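Local coordinates for protein putative hydantoin racemase (Klebsiella pneumoniae subsp. pneumoniae, PDB 3QVK) that probably interconverts the D and L forms of 5-monosubstituted hydantoins, as a racemase of the HyuE family, at residues 4-9 with 74-79; 24-29 with 206-211; 87-92 with 228-233; 113-118 with 142-147; 176-181 with 198-203. All coordinates share one frame; numbering follows the deposited sequence.

Contact 1. Residues 4-9 with 74-79; sequences IQVINP and VIASFG. Unlike the reference sequence in segment 74-79: Ser77 (reference Cys). With 2AL (1-(2,5-dioxo-2,5-dihydro-1H-imidazol-4-yl)urea), chain C.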
# COMPACT_ATOMS: atom_id res chain seq x y z
N ILE A 4 2.01 -27.26 25.68
CA ILE A 4 1.34 -26.32 24.79
C ILE A 4 -0.16 -26.57 24.78
O ILE A 4 -0.63 -27.67 24.46
CB ILE A 4 1.90 -26.41 23.34
CG1 ILE A 4 3.42 -26.24 23.33
CG2 ILE A 4 1.22 -25.37 22.44
CD1 ILE A 4 4.08 -26.56 22.00
N GLN A 5 -0.92 -25.53 25.15
CA GLN A 5 -2.37 -25.58 25.12
C GLN A 5 -2.88 -25.22 23.73
O GLN A 5 -2.75 -24.08 23.28
CB GLN A 5 -2.96 -24.62 26.16
CG GLN A 5 -4.48 -24.72 26.32
CD GLN A 5 -5.07 -23.58 27.12
OE1 GLN A 5 -4.69 -22.42 26.96
NE2 GLN A 5 -6.04 -23.90 27.97
N VAL A 6 -3.44 -26.21 23.04
CA VAL A 6 -4.02 -25.99 21.72
C VAL A 6 -5.53 -25.80 21.86
O VAL A 6 -6.26 -26.74 22.19
CB VAL A 6 -3.69 -27.13 20.73
CG1 VAL A 6 -4.23 -26.82 19.35
CG2 VAL A 6 -2.18 -27.36 20.66
N ILE A 7 -5.98 -24.57 21.63
CA ILE A 7 -7.38 -24.21 21.84
C ILE A 7 -8.16 -24.22 20.53
O ILE A 7 -7.88 -23.43 19.62
CB ILE A 7 -7.53 -22.81 22.50
CG1 ILE A 7 -6.69 -22.72 23.77
CG2 ILE A 7 -9.00 -22.49 22.78
CD1 ILE A 7 -6.42 -21.30 24.23
N ASN A 8 -9.12 -25.14 20.43
CA ASN A 8 -10.13 -25.07 19.39
C ASN A 8 -11.16 -24.03 19.83
O ASN A 8 -11.83 -24.23 20.84
CB ASN A 8 -10.78 -26.45 19.17
CG ASN A 8 -11.87 -26.43 18.11
OD1 ASN A 8 -11.95 -25.52 17.29
ND2 ASN A 8 -12.72 -27.45 18.12
N PRO A 9 -11.27 -22.91 19.08
CA PRO A 9 -12.16 -21.81 19.46
C PRO A 9 -13.64 -22.14 19.35
O PRO A 9 -14.47 -21.46 19.96
CB PRO A 9 -11.78 -20.70 18.47
CG PRO A 9 -10.43 -21.08 17.97
CD PRO A 9 -10.48 -22.56 17.89
N VAL A 74 -2.04 -22.08 21.35
CA VAL A 74 -2.38 -22.08 19.93
C VAL A 74 -3.88 -21.82 19.77
O VAL A 74 -4.71 -22.45 20.43
CB VAL A 74 -1.99 -23.42 19.24
CG1 VAL A 74 -2.56 -23.50 17.83
CG2 VAL A 74 -0.47 -23.58 19.20
N ILE A 75 -4.23 -20.87 18.89
CA ILE A 75 -5.63 -20.61 18.55
C ILE A 75 -5.96 -21.33 17.24
O ILE A 75 -5.51 -20.93 16.16
CB ILE A 75 -5.93 -19.09 18.48
CG1 ILE A 75 -5.65 -18.44 19.83
CG2 ILE A 75 -7.38 -18.85 18.06
CD1 ILE A 75 -5.76 -16.92 19.83
N ALA A 76 -6.74 -22.40 17.36
CA ALA A 76 -6.89 -23.38 16.28
C ALA A 76 -8.12 -23.24 15.37
O ALA A 76 -8.78 -24.23 15.05
CB ALA A 76 -6.79 -24.80 16.85
N SER A 77 -8.42 -22.00 14.97
CA SER A 77 -9.35 -21.76 13.87
C SER A 77 -8.80 -20.67 12.95
O SER A 77 -8.14 -19.73 13.42
CB SER A 77 -10.76 -21.42 14.37
OG SER A 77 -10.84 -20.11 14.87
N PHE A 78 -9.09 -20.79 11.66
CA PHE A 78 -8.43 -20.00 10.62
C PHE A 78 -8.70 -18.49 10.65
O PHE A 78 -8.10 -17.73 9.89
CB PHE A 78 -8.74 -20.58 9.23
CG PHE A 78 -7.78 -20.15 8.16
CD1 PHE A 78 -6.47 -20.63 8.14
CD2 PHE A 78 -8.18 -19.27 7.16
CE1 PHE A 78 -5.58 -20.24 7.15
CE2 PHE A 78 -7.29 -18.87 6.16
CZ PHE A 78 -5.99 -19.35 6.16
N GLY A 79 -9.59 -18.06 11.54
CA GLY A 79 -9.83 -16.63 11.73
C GLY A 79 -8.98 -16.02 12.82
O GLY A 79 -9.04 -14.81 13.06
C4 2AL C . -12.91 -22.04 10.86
C5 2AL C . -12.03 -22.94 11.44
O5 2AL C . -10.85 -23.11 11.14
N7 2AL C . -12.69 -23.60 12.39
C8 2AL C . -13.93 -23.11 12.39
O8 2AL C . -14.82 -23.49 13.15
N9 2AL C . -14.08 -22.16 11.47
N3 2AL C . -12.63 -21.18 9.88
C2 2AL C . -12.72 -21.51 8.59
N1 2AL C . -13.07 -22.76 8.28
O2 2AL C . -12.48 -20.69 7.70
O HOH W 1 -11.52 -24.78 14.70
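Val6 and Val74 meet at the apolar centre of two parallel strands. Their side chains lie side by side and point the same way, with Val6 CG1 4.0 Å from Val74 CG1. Ile4 CG2 reaches Val74 CG2 from further back, and Ala76 CB extends the row past Val6 CG1. Val74 also packs on Ala207 and Val211 of helix 203-216, and Val6 on Ile19 of helix 13-26. On the other face of the sheet, Pro9 CG rests 3.8 Å from Ile75 CG2. Three backbone bonds join the strands: Val74 N to Gln5 O, Ile7 N to Val74 O at 2.7 Å and Ala76 N to Ile7 O. Beyond the strand ends the contact turns polar. Ser77, a cysteine in the reference sequence, has its OG 3.3 Å from Pro9 CG. Its chi1 of 76° sets OG between its own N and carbonyl carbon, which brings it to the CG corner of Pro9. A water donates to Asn8 OD1 at 2.7 Å and to Ala76 O at 2.8 Å, and accepts from N7 of the bound 2AL. Asn8 ND2 is held by Asn10 and Thr16. Phe78 N gives O5 of 2AL a fairly straight bond of 3.0 Å. The ligand thus sits at the C-terminal ends of parallel strands, the usual place for the active site in the Asp/Glu racemase fold.

Contact 2. Residues 24-29 with 206-211; sequences RAVAAP and AAVKMV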
# COMPACT_ATOMS: atom_id res chain seq x y z
N ARG A 24 -0.19 -33.36 18.04
CA ARG A 24 0.65 -34.40 18.62
C ARG A 24 1.54 -35.08 17.59
O ARG A 24 2.63 -35.55 17.92
CB ARG A 24 -0.20 -35.46 19.34
CG ARG A 24 -0.84 -34.98 20.64
CD ARG A 24 -1.48 -36.13 21.41
NE ARG A 24 -2.54 -36.79 20.65
CZ ARG A 24 -3.83 -36.47 20.71
NH1 ARG A 24 -4.71 -37.14 19.97
NH2 ARG A 24 -4.25 -35.48 21.49
N ALA A 25 1.08 -35.12 16.34
CA ALA A 25 1.79 -35.79 15.25
C ALA A 25 3.11 -35.11 14.87
O ALA A 25 4.01 -35.77 14.35
CB ALA A 25 0.88 -35.90 14.03
N VAL A 26 3.21 -33.81 15.13
CA VAL A 26 4.42 -33.04 14.79
C VAL A 26 5.18 -32.55 16.03
O VAL A 26 6.27 -31.98 15.90
CB VAL A 26 4.10 -31.83 13.88
CG1 VAL A 26 3.50 -32.29 12.55
CG2 VAL A 26 3.18 -30.84 14.58
N ALA A 27 4.60 -32.77 17.21
CA ALA A 27 5.18 -32.32 18.47
C ALA A 27 6.56 -32.94 18.71
O ALA A 27 6.75 -34.14 18.52
CB ALA A 27 4.25 -32.64 19.63
N ALA A 28 7.51 -32.10 19.11
CA ALA A 28 8.88 -32.53 19.40
C ALA A 28 8.93 -33.40 20.66
O ALA A 28 8.00 -33.36 21.47
CB ALA A 28 9.78 -31.30 19.56
N PRO A 29 10.00 -34.20 20.82
CA PRO A 29 10.17 -34.96 22.06
C PRO A 29 10.16 -34.05 23.29
O PRO A 29 10.83 -33.02 23.30
CB PRO A 29 11.55 -35.61 21.89
CG PRO A 29 11.70 -35.76 20.42
CD PRO A 29 11.03 -34.56 19.82
N ALA A 206 1.84 -26.16 12.21
CA ALA A 206 2.77 -25.05 12.08
C ALA A 206 2.84 -24.19 13.35
O ALA A 206 3.93 -23.79 13.78
CB ALA A 206 2.41 -24.19 10.88
N ALA A 207 1.68 -23.93 13.95
CA ALA A 207 1.59 -23.12 15.17
C ALA A 207 2.24 -23.80 16.37
O ALA A 207 2.84 -23.13 17.22
CB ALA A 207 0.14 -22.76 15.48
N VAL A 208 2.12 -25.12 16.45
CA VAL A 208 2.77 -25.92 17.49
C VAL A 208 4.29 -25.73 17.42
O VAL A 208 4.93 -25.49 18.44
CB VAL A 208 2.40 -27.43 17.37
CG1 VAL A 208 3.30 -28.29 18.26
CG2 VAL A 208 0.94 -27.64 17.73
N LYS A 209 4.84 -25.81 16.21
CA LYS A 209 6.27 -25.65 15.99
C LYS A 209 6.75 -24.23 16.31
O LYS A 209 7.88 -24.05 16.78
CB LYS A 209 6.66 -26.04 14.56
CG LYS A 209 6.22 -27.44 14.11
CD LYS A 209 6.53 -28.55 15.13
CE LYS A 209 8.00 -28.92 15.16
NZ LYS A 209 8.28 -29.95 16.20
N MET A 210 5.90 -23.24 16.06
CA MET A 210 6.21 -21.85 16.38
C MET A 210 6.29 -21.62 17.89
O MET A 210 7.19 -20.93 18.36
CB MET A 210 5.19 -20.89 15.74
CG MET A 210 5.23 -20.82 14.21
SD MET A 210 6.86 -20.53 13.48
CE MET A 210 7.40 -22.21 13.16
N VAL A 211 5.36 -22.21 18.63
CA VAL A 211 5.37 -22.13 20.10
C VAL A 211 6.63 -22.81 20.65
O VAL A 211 7.32 -22.24 21.50
CB VAL A 211 4.09 -22.74 20.74
CG1 VAL A 211 4.21 -22.77 22.26
CG2 VAL A 211 2.86 -21.96 20.32
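Two helices that cover one face of the parallel sheet, the face of Val6 and Val74, meet here. One is the end of helix 13-26 with the loop that follows it, and the other is the middle of helix 203-216. Val26 and Lys209 carry the contact. Lys209 NZ donates to Val26 O at 2.9 Å, tilted 17° from the carbonyl plane. The lysine does not reach out straight. Its chain is bent at chi2 (-47°) and chi3 (-75°), which curls it so that CD and NZ come to Val26. Lys209 CD lies 4.1 Å from Val26 CG2 and 3.5 Å from Val26 O, and the two side chains pass each other at a slant. Val208 fills in on the neighbouring side, with CG1 4.5 Å from Ala27 CA and CB 4.5 Å from Val26 CG2. This packing is loose. Ala28 CB lies 3.9 Å from Lys209 NZ. The ammonium group has a second partner one helical turn on, a salt bridge to Glu212. Glu212 also accepts from Ala28 N. A second subunit packs close by, its Leu217 on Val26 and its Ser213 on Lys209. Glu212 thus balances the charge of buried Lys209, and Val26 O takes an N-H, which probably favours the protonated form. The same lysine and glutamate tie the exit of helix 13-26 to helix 203-216 by polar bonds rather than by close apolar packing.

Contact 3. Residues 87-92 with 228-233; sequences RELAQG and AFPEKK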
# COMPACT_ATOMS: atom_id res chain seq x y z
N ARG A 87 -2.98 -12.67 23.74
CA ARG A 87 -1.59 -12.30 24.00
C ARG A 87 -1.45 -11.37 25.20
O ARG A 87 -0.45 -11.43 25.92
CB ARG A 87 -0.94 -11.68 22.76
CG ARG A 87 -0.65 -12.71 21.68
CD ARG A 87 -0.01 -12.12 20.45
NE ARG A 87 0.30 -13.17 19.49
CZ ARG A 87 0.74 -12.97 18.25
NH1 ARG A 87 0.94 -11.74 17.79
NH2 ARG A 87 0.99 -14.02 17.47
N GLU A 88 -2.45 -10.51 25.41
CA GLU A 88 -2.50 -9.65 26.59
C GLU A 88 -2.67 -10.47 27.87
O GLU A 88 -1.97 -10.23 28.86
CB GLU A 88 -3.63 -8.62 26.47
CG GLU A 88 -3.38 -7.53 25.45
CD GLU A 88 -4.46 -6.46 25.44
OE1 GLU A 88 -5.46 -6.61 26.17
OE2 GLU A 88 -4.30 -5.46 24.72
N LEU A 89 -3.59 -11.42 27.84
CA LEU A 89 -3.92 -12.23 29.02
C LEU A 89 -2.85 -13.26 29.35
O LEU A 89 -2.53 -13.48 30.52
CB LEU A 89 -5.29 -12.91 28.85
CG LEU A 89 -5.93 -13.59 30.06
CD1 LEU A 89 -6.20 -12.60 31.19
CD2 LEU A 89 -7.21 -14.32 29.66
N ALA A 90 -2.28 -13.89 28.32
CA ALA A 90 -1.31 -14.96 28.50
C ALA A 90 0.11 -14.44 28.74
O ALA A 90 0.46 -13.35 28.30
CB ALA A 90 -1.33 -15.92 27.32
N GLN A 91 0.91 -15.24 29.44
CA GLN A 91 2.31 -14.93 29.66
C GLN A 91 3.15 -15.56 28.55
O GLN A 91 4.02 -14.90 27.97
CB GLN A 91 2.77 -15.44 31.03
CG GLN A 91 4.10 -14.87 31.50
CD GLN A 91 4.42 -15.20 32.94
OE1 GLN A 91 4.21 -16.33 33.40
NE2 GLN A 91 4.93 -14.21 33.67
N GLY A 92 2.89 -16.83 28.25
CA GLY A 92 3.53 -17.53 27.15
C GLY A 92 3.01 -17.04 25.80
O GLY A 92 1.97 -16.39 25.74
N ALA A 228 0.70 -5.73 26.91
CA ALA A 228 0.80 -5.82 28.36
C ALA A 228 -0.46 -6.46 28.93
O ALA A 228 -1.51 -6.46 28.28
CB ALA A 228 1.00 -4.43 28.96
N PHE A 229 -0.34 -7.01 30.13
CA PHE A 229 -1.50 -7.57 30.83
C PHE A 229 -2.63 -6.55 30.87
O PHE A 229 -2.37 -5.35 31.00
CB PHE A 229 -1.12 -8.02 32.25
CG PHE A 229 -0.16 -9.19 32.28
CD1 PHE A 229 -0.56 -10.45 31.84
CD2 PHE A 229 1.13 -9.03 32.77
CE1 PHE A 229 0.31 -11.53 31.88
CE2 PHE A 229 2.02 -10.10 32.81
CZ PHE A 229 1.61 -11.36 32.36
N PRO A 230 -3.89 -7.01 30.75
CA PRO A 230 -5.03 -6.09 30.77
C PRO A 230 -5.02 -5.22 32.01
O PRO A 230 -4.62 -5.68 33.08
CB PRO A 230 -6.24 -7.03 30.81
CG PRO A 230 -5.75 -8.30 30.21
CD PRO A 230 -4.32 -8.42 30.61
N GLU A 231 -5.43 -3.96 31.86
CA GLU A 231 -5.51 -3.03 32.99
C GLU A 231 -6.44 -3.60 34.06
O GLU A 231 -7.47 -4.19 33.74
CB GLU A 231 -6.01 -1.65 32.53
CG GLU A 231 -5.21 -1.01 31.40
CD GLU A 231 -3.78 -0.66 31.79
OE1 GLU A 231 -3.56 -0.20 32.93
OE2 GLU A 231 -2.87 -0.85 30.95
N LYS A 232 -6.06 -3.42 35.32
CA LYS A 232 -6.83 -3.96 36.44
C LYS A 232 -8.21 -3.30 36.53
O LYS A 232 -8.32 -2.09 36.78
CB LYS A 232 -6.08 -3.81 37.76
CG LYS A 232 -6.82 -4.42 38.95
CD LYS A 232 -6.14 -4.11 40.27
CE LYS A 232 -7.01 -4.54 41.45
NZ LYS A 232 -7.29 -6.00 41.44
N LYS A 233 -9.25 -4.10 36.32
CA LYS A 233 -10.63 -3.64 36.43
C LYS A 233 -11.58 -4.81 36.70
O LYS A 233 -11.25 -5.97 36.42
CB LYS A 233 -11.06 -2.85 35.19
CG LYS A 233 -10.87 -3.57 33.87
CD LYS A 233 -11.04 -2.63 32.69
CE LYS A 233 -9.78 -1.84 32.38
NZ LYS A 233 -9.94 -1.04 31.13
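The irregular chain 228-233 runs past the end of helix 83-89, with Glu88 CA and Phe229 CA 4.8 Å apart and no hydrogen bond between the segments. Glu88 O is the common point. Phe229 CA makes a CA-H...O contact to it at 3.3 Å, and Pro230 CD lies 3.4 Å away. Phe229 turns its ring along the last carbonyls of the helix: with chi1 at -67°, CD1 comes within 3.3 Å of Glu88 O. Leu89 O meets the same ring in plane at its edge, 3.7 Å from CE1. Lys223 donates to Glu88 O and Ala90 O and makes a cation-pi contact with Phe229. Glu88 CB touches Ala228 O at 3.5 Å, while its carboxylate turns to His48 and Arg120 of the third subunit. Leu89 CD1 reaches Pro230 CG only loosely. Here a C-terminal loop closes over the carbonyl end of a helix at a subunit interface.

Contact 4. Residues 113-118 with 142-147; sequences SIVTTL and HAIDLP. With 2AL (1-(2,5-dioxo-2,5-dihydro-1H-imidazol-4-yl)urea), chain C.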
# COMPACT_ATOMS: atom_id res chain seq x y z
N SER A 113 -1.64 -20.00 -2.35
CA SER A 113 -3.09 -19.92 -2.51
C SER A 113 -3.78 -20.47 -1.26
O SER A 113 -3.28 -21.40 -0.63
CB SER A 113 -3.54 -20.70 -3.74
OG SER A 113 -3.04 -20.11 -4.93
N ILE A 114 -4.92 -19.88 -0.91
CA ILE A 114 -5.71 -20.34 0.23
C ILE A 114 -6.93 -21.13 -0.23
O ILE A 114 -7.66 -20.69 -1.12
CB ILE A 114 -6.14 -19.17 1.15
CG1 ILE A 114 -4.90 -18.48 1.76
CG2 ILE A 114 -7.08 -19.66 2.27
CD1 ILE A 114 -5.19 -17.14 2.42
N VAL A 115 -7.13 -22.31 0.36
CA VAL A 115 -8.33 -23.11 0.13
C VAL A 115 -9.07 -23.26 1.46
O VAL A 115 -8.60 -23.93 2.38
CB VAL A 115 -8.00 -24.50 -0.47
CG1 VAL A 115 -9.28 -25.31 -0.68
CG2 VAL A 115 -7.25 -24.35 -1.79
N THR A 116 -10.24 -22.62 1.56
CA THR A 116 -11.03 -22.61 2.79
C THR A 116 -12.44 -23.18 2.58
O THR A 116 -12.74 -23.74 1.52
CB THR A 116 -11.05 -21.19 3.45
OG1 THR A 116 -11.63 -21.28 4.75
CG2 THR A 116 -11.83 -20.19 2.60
N THR A 117 -13.30 -23.03 3.58
CA THR A 117 -14.61 -23.69 3.62
C THR A 117 -15.72 -22.92 2.90
O THR A 117 -16.09 -23.25 1.77
CB THR A 117 -15.05 -24.00 5.07
OG1 THR A 117 -15.07 -22.79 5.83
CG2 THR A 117 -14.08 -24.99 5.72
N LEU A 118 -16.26 -21.89 3.56
CA LEU A 118 -17.39 -21.12 3.04
C LEU A 118 -16.95 -19.81 2.38
O LEU A 118 -15.97 -19.20 2.81
CB LEU A 118 -18.40 -20.83 4.15
CG LEU A 118 -19.37 -21.92 4.59
CD1 LEU A 118 -20.18 -21.44 5.78
CD2 LEU A 118 -20.31 -22.34 3.45
N HIS A 142 -9.66 -19.25 -2.27
CA HIS A 142 -10.71 -20.13 -2.77
C HIS A 142 -11.53 -20.75 -1.64
O HIS A 142 -11.00 -21.04 -0.57
CB HIS A 142 -10.12 -21.25 -3.63
CG HIS A 142 -9.24 -20.76 -4.75
ND1 HIS A 142 -9.72 -19.99 -5.79
CD2 HIS A 142 -7.92 -20.95 -4.99
CE1 HIS A 142 -8.73 -19.72 -6.62
NE2 HIS A 142 -7.63 -20.29 -6.15
N ALA A 143 -12.82 -20.95 -1.91
CA ALA A 143 -13.72 -21.61 -0.97
C ALA A 143 -14.40 -22.80 -1.65
O ALA A 143 -14.77 -22.72 -2.83
CB ALA A 143 -14.76 -20.63 -0.45
N ILE A 144 -14.56 -23.89 -0.91
CA ILE A 144 -15.16 -25.12 -1.45
C ILE A 144 -16.69 -25.15 -1.39
O ILE A 144 -17.32 -26.09 -1.87
CB ILE A 144 -14.57 -26.41 -0.78
CG1 ILE A 144 -14.77 -26.38 0.74
CG2 ILE A 144 -13.10 -26.58 -1.16
CD1 ILE A 144 -14.61 -27.73 1.42
N ASP A 145 -17.27 -24.10 -0.80
CA ASP A 145 -18.72 -23.92 -0.66
C ASP A 145 -19.42 -25.05 0.11
O ASP A 145 -20.49 -25.52 -0.28
CB ASP A 145 -19.39 -23.65 -2.02
CG ASP A 145 -20.75 -22.96 -1.89
OD1 ASP A 145 -21.47 -22.88 -2.90
OD2 ASP A 145 -21.10 -22.51 -0.77
N LEU A 146 -18.79 -25.47 1.20
CA LEU A 146 -19.40 -26.41 2.15
C LEU A 146 -19.20 -25.88 3.57
O LEU A 146 -18.19 -25.22 3.84
CB LEU A 146 -18.79 -27.81 2.01
CG LEU A 146 -19.14 -28.67 0.79
CD1 LEU A 146 -18.41 -30.00 0.88
CD2 LEU A 146 -20.64 -28.90 0.66
N PRO A 147 -20.15 -26.17 4.48
CA PRO A 147 -20.00 -25.75 5.87
C PRO A 147 -18.75 -26.33 6.52
O PRO A 147 -18.26 -27.38 6.09
CB PRO A 147 -21.26 -26.31 6.55
CG PRO A 147 -21.78 -27.36 5.62
CD PRO A 147 -21.42 -26.88 4.25
C4 2AL C . -12.91 -22.04 10.86
C5 2AL C . -12.03 -22.94 11.44
O5 2AL C . -10.85 -23.11 11.14
N7 2AL C . -12.69 -23.60 12.39
C8 2AL C . -13.93 -23.11 12.39
O8 2AL C . -14.82 -23.49 13.15
N9 2AL C . -14.08 -22.16 11.47
N3 2AL C . -12.63 -21.18 9.88
C2 2AL C . -12.72 -21.51 8.59
N1 2AL C . -13.07 -22.76 8.28
O2 2AL C . -12.48 -20.69 7.70
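Thr116, the last residue of strand 112-116, and Thr117 just past it bring the contact to the bound 2AL and are held by segment 142-147. Thr117 OG1 accepts a weak bond from the urea N1 at 3.2 Å. Its chi1 of 57° turns the hydroxyl to the ligand, and CB rests on Leu146 O at 3.6 Å. Thr116 OG1 lies 3.1 Å from the urea O2, but its hydrogen bond is with Gly181 O. Thr116 CG2 sits over His142 O at 3.4 Å. Behind them the parallel strands are joined by His142 N to Ile114 O, Thr116 N to His142 O and Ile144 N to Thr116 O. A weak bond from Asp145 N to Thr117 O continues the pairing past the strand ends. Ile144 CG1 packs 3.4 Å from Thr116 O, and its CG2 meets Val115 CG1 at about a right angle. Further along, Leu118 CG touches Leu146 O at 3.6 Å. At the far end the His142 imidazole reaches Asp173. The strands belong to a beta-alpha-beta unit through helix 122-132. The pairing fixes both threonine backbones and Gly181 O holds Thr116 OG1, so both hydroxyls lie beside the urea. The one ligand bond from these segments is weak.

Contact 5. Residues 176-181 with 198-203; sequences GAIVLG and VPVIDG. With 2AL (1-(2,5-dioxo-2,5-dihydro-1H-imidazol-4-yl)urea), chain C.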
# COMPACT_ATOMS: atom_id res chain seq x y z
N GLY A 176 3.09 -21.36 -5.57
CA GLY A 176 3.95 -22.53 -5.33
C GLY A 176 3.53 -23.40 -4.16
O GLY A 176 4.00 -24.53 -4.03
N ALA A 177 2.64 -22.89 -3.31
CA ALA A 177 2.18 -23.61 -2.13
C ALA A 177 0.70 -23.38 -1.85
O ALA A 177 0.09 -22.44 -2.36
CB ALA A 177 3.02 -23.23 -0.91
N ILE A 178 0.12 -24.25 -1.02
CA ILE A 178 -1.27 -24.13 -0.60
C ILE A 178 -1.37 -23.96 0.92
O ILE A 178 -0.73 -24.70 1.67
CB ILE A 178 -2.13 -25.35 -1.05
CG1 ILE A 178 -2.05 -25.57 -2.57
CG2 ILE A 178 -3.58 -25.21 -0.57
CD1 ILE A 178 -2.62 -24.44 -3.44
N VAL A 179 -2.16 -22.99 1.35
CA VAL A 179 -2.51 -22.83 2.75
C VAL A 179 -3.94 -23.32 2.96
O VAL A 179 -4.88 -22.78 2.37
CB VAL A 179 -2.36 -21.36 3.22
CG1 VAL A 179 -3.03 -21.13 4.58
CG2 VAL A 179 -0.89 -20.97 3.29
N LEU A 180 -4.09 -24.35 3.79
CA LEU A 180 -5.42 -24.88 4.11
C LEU A 180 -6.12 -23.96 5.10
O LEU A 180 -5.59 -23.66 6.17
CB LEU A 180 -5.32 -26.32 4.65
CG LEU A 180 -4.71 -27.38 3.72
CD1 LEU A 180 -4.59 -28.71 4.45
CD2 LEU A 180 -5.50 -27.55 2.43
N GLY A 181 -7.31 -23.51 4.73
CA GLY A 181 -8.02 -22.47 5.47
C GLY A 181 -9.01 -22.94 6.51
O GLY A 181 -10.06 -22.32 6.70
N VAL A 198 3.99 -30.52 -3.63
CA VAL A 198 4.14 -29.12 -3.23
C VAL A 198 3.82 -28.98 -1.74
O VAL A 198 3.15 -29.84 -1.18
CB VAL A 198 3.21 -28.17 -4.05
CG1 VAL A 198 3.60 -28.13 -5.52
CG2 VAL A 198 1.74 -28.55 -3.88
N PRO A 199 4.31 -27.91 -1.10
CA PRO A 199 3.93 -27.66 0.29
C PRO A 199 2.44 -27.36 0.43
O PRO A 199 1.95 -26.35 -0.09
CB PRO A 199 4.76 -26.44 0.68
CG PRO A 199 5.91 -26.44 -0.26
CD PRO A 199 5.38 -26.98 -1.54
N VAL A 200 1.72 -28.26 1.10
CA VAL A 200 0.33 -28.02 1.49
C VAL A 200 0.33 -27.91 3.01
O VAL A 200 0.60 -28.88 3.72
CB VAL A 200 -0.61 -29.15 1.00
CG1 VAL A 200 -2.06 -28.82 1.33
CG2 VAL A 200 -0.45 -29.38 -0.50
N ILE A 201 0.03 -26.71 3.50
CA ILE A 201 0.35 -26.35 4.88
C ILE A 201 -0.86 -26.31 5.80
O ILE A 201 -1.87 -25.68 5.51
CB ILE A 201 1.14 -25.01 4.93
CG1 ILE A 201 2.46 -25.15 4.16
CG2 ILE A 201 1.40 -24.57 6.38
CD1 ILE A 201 3.04 -23.84 3.68
N ASP A 202 -0.73 -27.03 6.92
CA ASP A 202 -1.71 -26.98 8.00
C ASP A 202 -1.22 -26.02 9.08
O ASP A 202 -0.09 -26.14 9.57
CB ASP A 202 -1.92 -28.38 8.59
CG ASP A 202 -2.48 -28.35 10.00
OD1 ASP A 202 -3.44 -27.59 10.25
OD2 ASP A 202 -1.97 -29.10 10.85
N GLY A 203 -2.08 -25.09 9.46
CA GLY A 203 -1.76 -24.09 10.47
C GLY A 203 -1.62 -24.64 11.88
O GLY A 203 -0.86 -24.10 12.68
C4 2AL C . -12.91 -22.04 10.86
C5 2AL C . -12.03 -22.94 11.44
O5 2AL C . -10.85 -23.11 11.14
N7 2AL C . -12.69 -23.60 12.39
C8 2AL C . -13.93 -23.11 12.39
O8 2AL C . -14.82 -23.49 13.15
N9 2AL C . -14.08 -22.16 11.47
N3 2AL C . -12.63 -21.18 9.88
C2 2AL C . -12.72 -21.51 8.59
N1 2AL C . -13.07 -22.76 8.28
O2 2AL C . -12.48 -20.69 7.70
O HOH W 2 -4.66 -24.22 8.66
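Strands 177-181 and 200-201 run parallel, with Ile178 CA 4.7 Å from Val200 CA and Val179 CA 5.0 Å from Ile201 CA. Ile178 N bonds Pro199 O, Ile201 N bonds Ile178 O at 2.8 Å, and Leu180 N bonds Ile201 O at 3.1 Å. All three bonds are close to straight. A water carries the pairing one step further, giving to Leu180 O and accepting from Gly203 N. Leu180 and Val200 form the main apolar contact. Val200 CG1, turned anti to its own N (chi1 -176°), meets both CG and CD2 of Leu180 at 3.8 Å. Ile178 CB joins this face at 4.2 Å from Val200 CG1, and helix 157-172 covers it through Val162 and Cys166. The strands are the two ends of a beta-alpha-beta unit whose crossover is helix 189-196. Asp202 then acts as N-cap of helix 203-216, its OD2 taking Ser205 N. On the opposite face Ile201 packs on Ala105 of helix 97-108 and on Leu219 of the second subunit. At the start of the pair Ala177 CB touches Pro199 O at 3.4 Å and Pro199 CB. Gly181 O lies 3.1 Å from O2 of 2AL.

Contacts 1, 4 and 5 all reach 2AL, which lies between two parallel sheets. Contact 1 belongs to one sheet; contacts 4 and 5 share the other, with centres 13 Å apart. Val115 O and Gly181 N, 2.7 Å apart, probably form a hydrogen bond between those two. Phe78 links the sheets: its CE1 lies 3.7 Å from Val179 CG1, and its CE2 touches Ile114 CG2. Contact 2 packs on the Ile4 and Val74 face of contact 1, with Ile4 CG1 3.7 Å from Val211 CG1. Its helix 203-216 follows directly on strand 200-201 of contact 5. Contact 3 stays about 11 Å from contact 5 and about 17 Å from contact 4, nearest atoms, on the opposite side of the chain's centre.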